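Local coordinates for protein nucleoside hydrolase, putative (Trypanosoma brucei, PDB 3FZ0) that belongs to the nucleoside hydrolase family of alpha/beta proteins and binds a calcium ion at the end of its central beta-sheet, at residues 7-12 / 24-29; 89-94 / 243-248; 135-140 / 191-196. The protein carries 2 engineered substitutions. All coordinates share one frame; numbering follows the deposited sequence.

Contact 1: residues 7-12 / 24-29; sequences RKLIID and MLAMTQ
Ile11 and Leu9, two residues apart on strand 6-13, both aim their CB at the same methyl group, that of Ala26 near the end of helix 17-27. The side chain of Ile11 makes the closer approach. Its CB leaves the strand toward the helix but is still 6.4 Å from Ala26 CB. There the chain branches: CG2 lies opposite the backbone N and turns from the helix residue, while CG1, opposite the carbonyl carbon (chi1 -65°), carries the side chain on and shortens the gap to 5.1 Å between CG1 and Ala26 CB. Because chi2 is extended at 170°, CD1 continues outward, and this terminal methyl meets Ala26 CB at 3.8 Å. Leu9 adds a looser contact through one branch, its CD1 4.3 Å from Ala26 CB.

Strand 6-13, helix 17-27 and strand 32-39 form a beta-alpha-beta unit, in which the helix lies over the sheet between two parallel strands. Val34 of strand 32-39 touches both Ile11 and Ala26, bringing the second strand into the same apolar layer. An alanine suits the helix face turned to the sheet: its short side chain allows the backbones to come near, with Leu9 CA and Ala26 CA 8.2 Å apart, while the branched leucine and isoleucine span what remains. Thr28 turns back on the helix: its OG1 bonds to Met24 O at 2.9 Å, tilted 26° from the carbonyl plane, and Thr28 N reaches Leu25 O.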
# COMPACT_ATOMS: atom_id res chain seq x y z
N ARG B 7 20.32 -35.69 -11.58
CA ARG B 7 19.96 -34.32 -11.33
C ARG B 7 21.22 -33.48 -11.13
O ARG B 7 22.15 -33.88 -10.44
CB ARG B 7 19.05 -34.23 -10.10
CG ARG B 7 17.61 -34.67 -10.34
CD ARG B 7 16.85 -34.97 -9.06
NE ARG B 7 15.76 -35.91 -9.30
CZ ARG B 7 14.51 -35.53 -9.52
NH1 ARG B 7 14.21 -34.24 -9.54
NH2 ARG B 7 13.56 -36.43 -9.73
N LYS B 8 21.25 -32.30 -11.74
CA LYS B 8 22.31 -31.33 -11.49
C LYS B 8 21.65 -30.16 -10.82
O LYS B 8 20.75 -29.56 -11.40
CB LYS B 8 22.96 -30.87 -12.81
CG LYS B 8 23.43 -31.99 -13.73
CD LYS B 8 24.44 -32.87 -13.03
CE LYS B 8 25.11 -33.86 -13.99
NZ LYS B 8 25.74 -34.97 -13.18
N LEU B 9 22.05 -29.83 -9.61
CA LEU B 9 21.40 -28.73 -8.88
C LEU B 9 22.25 -27.49 -8.71
O LEU B 9 23.44 -27.57 -8.49
CB LEU B 9 20.95 -29.15 -7.50
CG LEU B 9 20.17 -30.43 -7.23
CD1 LEU B 9 19.55 -30.25 -5.82
CD2 LEU B 9 19.11 -30.69 -8.28
N ILE B 10 21.60 -26.35 -8.82
CA ILE B 10 22.12 -25.07 -8.37
C ILE B 10 21.40 -24.85 -7.05
O ILE B 10 20.18 -24.99 -6.96
CB ILE B 10 21.75 -23.94 -9.36
CG1 ILE B 10 22.21 -24.30 -10.78
CG2 ILE B 10 22.31 -22.60 -8.89
CD1 ILE B 10 21.55 -23.45 -11.85
N ILE B 11 22.14 -24.55 -6.01
CA ILE B 11 21.49 -24.27 -4.74
C ILE B 11 21.81 -22.84 -4.34
O ILE B 11 22.98 -22.44 -4.18
CB ILE B 11 21.88 -25.29 -3.63
CG1 ILE B 11 21.38 -26.69 -3.99
CG2 ILE B 11 21.29 -24.86 -2.26
CD1 ILE B 11 21.90 -27.79 -3.11
N ASP B 12 20.76 -22.04 -4.23
CA ASP B 12 20.91 -20.66 -3.81
C ASP B 12 20.52 -20.59 -2.37
O ASP B 12 19.48 -21.10 -1.99
CB ASP B 12 20.04 -19.74 -4.67
CG ASP B 12 20.33 -18.29 -4.42
OD1 ASP B 12 19.64 -17.73 -3.54
OD2 ASP B 12 21.24 -17.70 -5.05
N MET B 24 23.77 -30.84 2.62
CA MET B 24 24.21 -32.17 3.00
C MET B 24 23.30 -33.23 2.41
O MET B 24 23.77 -34.27 1.92
CB MET B 24 24.31 -32.31 4.53
CG MET B 24 25.43 -31.46 5.19
SD MET B 24 25.50 -31.63 7.00
CE MET B 24 26.69 -32.92 7.21
N LEU B 25 22.01 -32.95 2.39
CA LEU B 25 21.04 -33.91 1.88
C LEU B 25 21.22 -34.05 0.37
O LEU B 25 21.36 -35.19 -0.15
CB LEU B 25 19.63 -33.49 2.26
CG LEU B 25 18.45 -34.47 2.22
CD1 LEU B 25 17.24 -33.82 2.89
CD2 LEU B 25 18.09 -34.87 0.85
N ALA B 26 21.25 -32.93 -0.34
CA ALA B 26 21.57 -32.93 -1.79
C ALA B 26 22.87 -33.68 -2.12
O ALA B 26 22.91 -34.41 -3.10
CB ALA B 26 21.66 -31.52 -2.31
N MET B 27 23.91 -33.51 -1.29
CA MET B 27 25.21 -34.08 -1.59
C MET B 27 25.38 -35.54 -1.26
O MET B 27 26.43 -36.08 -1.56
CB MET B 27 26.31 -33.28 -0.91
CG MET B 27 26.67 -32.02 -1.65
SD MET B 27 27.93 -31.14 -0.76
CE MET B 27 27.29 -31.28 0.89
N THR B 28 24.39 -36.16 -0.62
CA THR B 28 24.54 -37.55 -0.12
C THR B 28 23.46 -38.43 -0.72
O THR B 28 23.20 -39.51 -0.27
CB THR B 28 24.46 -37.64 1.42
OG1 THR B 28 23.21 -37.08 1.89
CG2 THR B 28 25.65 -36.95 2.05
N GLN B 29 22.80 -37.94 -1.75
CA GLN B 29 21.71 -38.65 -2.36
C GLN B 29 22.23 -39.20 -3.69
O GLN B 29 23.04 -38.55 -4.37
CB GLN B 29 20.56 -37.66 -2.53
CG GLN B 29 19.18 -38.26 -2.63
CD GLN B 29 18.66 -38.91 -1.36
OE1 GLN B 29 19.18 -38.73 -0.26
NE2 GLN B 29 17.58 -39.67 -1.52

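Contact 2: residues 89-94 / 243-248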
# COMPACT_ATOMS: atom_id res chain seq x y z
N ASP B 89 26.87 -16.41 13.85
CA ASP B 89 27.34 -16.63 12.48
C ASP B 89 26.36 -17.49 11.68
O ASP B 89 26.69 -17.93 10.58
CB ASP B 89 28.77 -17.22 12.45
CG ASP B 89 28.87 -18.68 13.00
OD1 ASP B 89 27.86 -19.29 13.45
OD2 ASP B 89 30.01 -19.22 13.00
N GLY B 90 25.19 -17.75 12.26
CA GLY B 90 24.19 -18.67 11.70
C GLY B 90 24.63 -20.11 11.48
O GLY B 90 24.01 -20.83 10.68
N PHE B 91 25.70 -20.53 12.18
CA PHE B 91 26.40 -21.78 11.85
C PHE B 91 26.98 -22.50 13.09
O PHE B 91 27.90 -23.34 12.99
CB PHE B 91 27.50 -21.49 10.82
CG PHE B 91 27.49 -22.42 9.62
CD1 PHE B 91 26.38 -22.49 8.77
CD2 PHE B 91 28.61 -23.20 9.32
CE1 PHE B 91 26.38 -23.34 7.66
CE2 PHE B 91 28.61 -24.06 8.23
CZ PHE B 91 27.49 -24.13 7.39
N GLY B 92 26.44 -22.14 14.26
CA GLY B 92 26.78 -22.75 15.51
C GLY B 92 27.74 -22.02 16.41
O GLY B 92 27.93 -22.47 17.52
N ASP B 93 28.33 -20.91 15.97
CA ASP B 93 29.52 -20.31 16.63
C ASP B 93 30.44 -21.42 17.16
O ASP B 93 30.82 -21.45 18.33
CB ASP B 93 29.15 -19.29 17.74
CG ASP B 93 28.16 -18.20 17.24
OD1 ASP B 93 28.37 -17.62 16.14
OD2 ASP B 93 27.16 -17.91 17.96
N ALA B 94 30.80 -22.34 16.28
CA ALA B 94 31.32 -23.65 16.69
C ALA B 94 32.82 -23.80 16.68
O ALA B 94 33.32 -24.82 17.14
CB ALA B 94 30.69 -24.76 15.85
N GLN B 243 28.26 -36.55 11.92
CA GLN B 243 27.50 -36.35 13.16
C GLN B 243 28.12 -35.27 14.03
O GLN B 243 27.42 -34.41 14.55
CB GLN B 243 27.35 -37.65 13.92
CG GLN B 243 26.69 -38.78 13.12
CD GLN B 243 26.90 -40.12 13.80
OE1 GLN B 243 28.03 -40.47 14.11
NE2 GLN B 243 25.82 -40.86 14.07
N GLU B 244 29.44 -35.30 14.16
CA GLU B 244 30.16 -34.29 14.96
C GLU B 244 29.85 -32.87 14.47
O GLU B 244 29.49 -31.99 15.26
CB GLU B 244 31.66 -34.53 14.95
CG GLU B 244 32.45 -33.39 15.55
CD GLU B 244 33.92 -33.66 15.60
OE1 GLU B 244 34.67 -32.67 15.75
OE2 GLU B 244 34.34 -34.85 15.51
N PHE B 245 29.94 -32.69 13.16
CA PHE B 245 29.65 -31.42 12.52
C PHE B 245 28.20 -30.99 12.75
O PHE B 245 27.96 -29.84 13.09
CB PHE B 245 30.00 -31.49 11.01
CG PHE B 245 29.68 -30.24 10.24
CD1 PHE B 245 30.64 -29.26 10.05
CD2 PHE B 245 28.42 -30.05 9.67
CE1 PHE B 245 30.35 -28.10 9.30
CE2 PHE B 245 28.12 -28.89 8.93
CZ PHE B 245 29.08 -27.93 8.74
N ILE B 246 27.24 -31.90 12.56
CA ILE B 246 25.84 -31.59 12.80
C ILE B 246 25.62 -31.22 14.27
O ILE B 246 24.98 -30.22 14.54
CB ILE B 246 24.85 -32.72 12.30
CG1 ILE B 246 24.97 -32.87 10.76
CG2 ILE B 246 23.36 -32.44 12.76
CD1 ILE B 246 24.19 -34.02 10.18
N GLU B 247 26.20 -31.96 15.20
CA GLU B 247 26.08 -31.58 16.62
C GLU B 247 26.57 -30.16 16.90
O GLU B 247 25.93 -29.42 17.65
CB GLU B 247 26.73 -32.59 17.59
CG GLU B 247 26.32 -32.39 19.02
CD GLU B 247 27.04 -33.29 20.03
OE1 GLU B 247 26.59 -33.35 21.18
OE2 GLU B 247 28.07 -33.94 19.70
N LYS B 248 27.69 -29.77 16.29
CA LYS B 248 28.26 -28.45 16.50
C LYS B 248 27.43 -27.35 15.82
O LYS B 248 27.26 -26.26 16.36
CB LYS B 248 29.71 -28.40 16.01
CG LYS B 248 30.74 -29.03 16.95
CD LYS B 248 32.08 -29.01 16.24
CE LYS B 248 33.14 -29.76 16.96
NZ LYS B 248 34.38 -29.67 16.17
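Phe245 holds CG anti to its backbone N (chi1 178°), which sends the ring out from helix 241-249 toward the loop 89-94; Phe91 answers with a chi1 of -131°, away from any staggered position, that swings its own ring to the helix. The two rings cross obliquely, with Phe91 CE2 3.9 Å from Phe245 CZ. Flat, apolar and long, phenylalanine can bridge from a loop to a helix whose backbones are well separated at this point.

Three residues on, the main chains themselves draw close. Ala94 CB packs on Lys248 CB at 3.8 Å, a small methyl against the aliphatic root of a long side chain. The rest of Lys248 stands out from the helix, fully extended beyond CG, and puts NZ 3.0 Å from Glu244 OE1, a salt bridge one turn back that uses the anti lone pair of the carboxylate oxygen. Gly92 CA lies 3.6 Å from Lys248 O; a residue without a side chain fits here, since a CB would press on the carbonyl O of Phe91 at this phi of 101°, and would also run into Lys248 O.

The loop keeps its shape by bonds of its own. Asp89 OD1 closes an Asx turn on Phe91 N (2.8 Å) and also accepts from Asp93 N (3.0 Å), the two donors coming from opposite faces of the carboxylate plane. Asp93 OD1 returns the favour by accepting from Asp89 N.

Around this join, Phe245 stacks with Phe96 and rests on Leu56 and Leu59 of helix 46-60, Phe91 reaches Ala20 of helix 17-27, and Ile246 touches Ile21 and Met24 of helix 17-27 and Ile355 and Val356 of helix 345-356.

Contact 3: residues 135-140 / 191-196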
# COMPACT_ATOMS: atom_id res chain seq x y z
N GLY B 135 16.81 -19.23 0.26
CA GLY B 135 16.87 -17.95 0.94
C GLY B 135 16.01 -16.92 0.25
O GLY B 135 15.10 -17.28 -0.52
N PRO B 136 16.25 -15.63 0.54
CA PRO B 136 15.55 -14.63 -0.20
C PRO B 136 15.86 -14.83 -1.67
O PRO B 136 16.99 -15.24 -2.00
CB PRO B 136 16.18 -13.34 0.32
CG PRO B 136 16.60 -13.66 1.70
CD PRO B 136 17.09 -15.05 1.61
N LEU B 137 14.89 -14.54 -2.53
CA LEU B 137 15.04 -14.78 -3.97
C LEU B 137 15.85 -13.77 -4.80
O LEU B 137 15.81 -13.81 -6.03
CB LEU B 137 13.66 -14.99 -4.59
CG LEU B 137 12.95 -16.17 -3.93
CD1 LEU B 137 11.44 -16.07 -4.12
CD2 LEU B 137 13.52 -17.46 -4.52
N THR B 138 16.60 -12.90 -4.15
CA THR B 138 17.25 -11.81 -4.85
C THR B 138 18.09 -12.24 -6.06
O THR B 138 17.93 -11.65 -7.15
CB THR B 138 18.11 -10.97 -3.94
OG1 THR B 138 17.42 -10.76 -2.70
CG2 THR B 138 18.43 -9.60 -4.62
N ASN B 139 19.02 -13.19 -5.87
CA ASN B 139 19.87 -13.64 -6.96
C ASN B 139 19.04 -14.22 -8.11
O ASN B 139 19.29 -13.93 -9.27
CB ASN B 139 20.90 -14.69 -6.49
CG ASN B 139 21.91 -14.12 -5.50
OD1 ASN B 139 22.19 -12.91 -5.52
ND2 ASN B 139 22.42 -14.99 -4.61
N VAL B 140 18.06 -15.03 -7.78
CA VAL B 140 17.23 -15.63 -8.81
C VAL B 140 16.47 -14.57 -9.65
O VAL B 140 16.50 -14.60 -10.89
CB VAL B 140 16.25 -16.71 -8.25
CG1 VAL B 140 15.57 -17.42 -9.41
CG2 VAL B 140 17.00 -17.72 -7.38
N VAL B 191 7.79 -11.91 -6.46
CA VAL B 191 6.90 -11.56 -7.57
C VAL B 191 7.55 -11.90 -8.91
O VAL B 191 6.89 -12.46 -9.79
CB VAL B 191 6.49 -10.09 -7.52
CG1 VAL B 191 5.85 -9.68 -8.83
CG2 VAL B 191 5.55 -9.87 -6.38
N VAL B 192 8.83 -11.57 -9.07
CA VAL B 192 9.55 -11.82 -10.30
C VAL B 192 9.56 -13.33 -10.58
O VAL B 192 9.28 -13.77 -11.71
CB VAL B 192 10.99 -11.22 -10.25
CG1 VAL B 192 11.85 -11.74 -11.42
CG2 VAL B 192 10.94 -9.69 -10.24
N VAL B 193 9.85 -14.12 -9.56
CA VAL B 193 9.93 -15.57 -9.71
C VAL B 193 8.58 -16.18 -10.10
O VAL B 193 8.51 -16.93 -11.07
CB VAL B 193 10.55 -16.25 -8.47
CG1 VAL B 193 10.29 -17.73 -8.49
CG2 VAL B 193 12.09 -15.98 -8.44
N LEU B 194 7.52 -15.83 -9.36
CA LEU B 194 6.17 -16.36 -9.59
C LEU B 194 5.46 -15.81 -10.85
O LEU B 194 4.65 -16.50 -11.43
CB LEU B 194 5.30 -16.20 -8.36
CG LEU B 194 5.68 -16.93 -7.05
CD1 LEU B 194 4.98 -16.33 -5.82
CD2 LEU B 194 5.38 -18.42 -7.09
N GLN B 195 5.75 -14.57 -11.26
CA GLN B 195 5.16 -13.99 -12.48
C GLN B 195 5.90 -14.36 -13.77
O GLN B 195 5.42 -14.06 -14.86
CB GLN B 195 5.12 -12.48 -12.39
CG GLN B 195 4.16 -11.91 -11.35
CD GLN B 195 2.70 -12.27 -11.61
OE1 GLN B 195 2.07 -12.97 -10.82
NE2 GLN B 195 2.18 -11.81 -12.72
N HIS B 196 7.05 -15.03 -13.67
CA HIS B 196 7.86 -15.35 -14.84
C HIS B 196 7.15 -16.27 -15.83
O HIS B 196 6.58 -17.29 -15.43
CB HIS B 196 9.20 -15.99 -14.42
CG HIS B 196 9.95 -16.57 -15.58
ND1 HIS B 196 10.64 -15.79 -16.48
CD2 HIS B 196 10.08 -17.85 -16.01
CE1 HIS B 196 11.20 -16.57 -17.39
NE2 HIS B 196 10.86 -17.82 -17.13
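In the alpha/beta fold of this nucleoside hydrolase, helix 138-146 follows strand 127-133 of the central parallel region, and its first turn packs here against the last turns of helix 187-195. The junction lies over the sheet, for Ile162 on strand 162-165 touches both Val140 and Val193, and Ile164 touches Leu137. It is a purely apolar meeting of three branched side chains, centred on one methyl group of Val193.

Leu137, at the N-cap position, and Val140, three residues later, fall on the same side of the starting helix, so that Val193 can engage them together. The two backbones stay apart, with Val140 CA and Val193 CA 7.4 Å from each other, a distance that two beta-branched valines bridge without long side chains. Val193 directs its CB at the other helix. With chi1 at 165°, its CG1 lies opposite the backbone N, which leaves CG2 opposite the carbonyl carbon, and CG2 does the touching, whereas Val140 offers CG1, which its chi1 of -172° sets opposite the backbone N. The two side chains meet at a slant.

The polar residues of this turn look elsewhere. Thr138 OG1 is hydrogen-bonded to Asp186 OD2 and Trp41 NE1, and Asn139 OD1 to Ala70 N. Just before Val193 on helix 187-195, Val191 and Val192 pack on Val75 and Leu74 of a second subunit, so this helix lies between its own chain's sheet and a neighbouring subunit.

The central methyl, Val193 CG2, is 3.9 Å from Val140 CG1 and 4.3 Å from Leu137 CB; on the leucine it also has both branch ends near, with CD1 and CD2 of Leu137 each 4.4 Å from Val193 CG2.

All three contacts approach one calcium site, made by Asp14, Asp19, Leu134 and Asp283: the side chains of Ile11, Phe91 and Leu137 lie about 9, 10 and 10 Å from the ion. Contact 1 is the middle member, its centre about 20 Å from the centres of both others. It touches contact 2 through Met24 CE, 3.9 Å from Ile246 CG1, and contact 3 through a probable hydrogen bond of 3.0 Å between Asp12 OD2 and Asn139 ND2. Contacts 2 and 3 lie on opposite sides of the chain's centre, with nearest atoms about 12 Å apart, although both segments of contact 3 fall in sequence between those of contact 2.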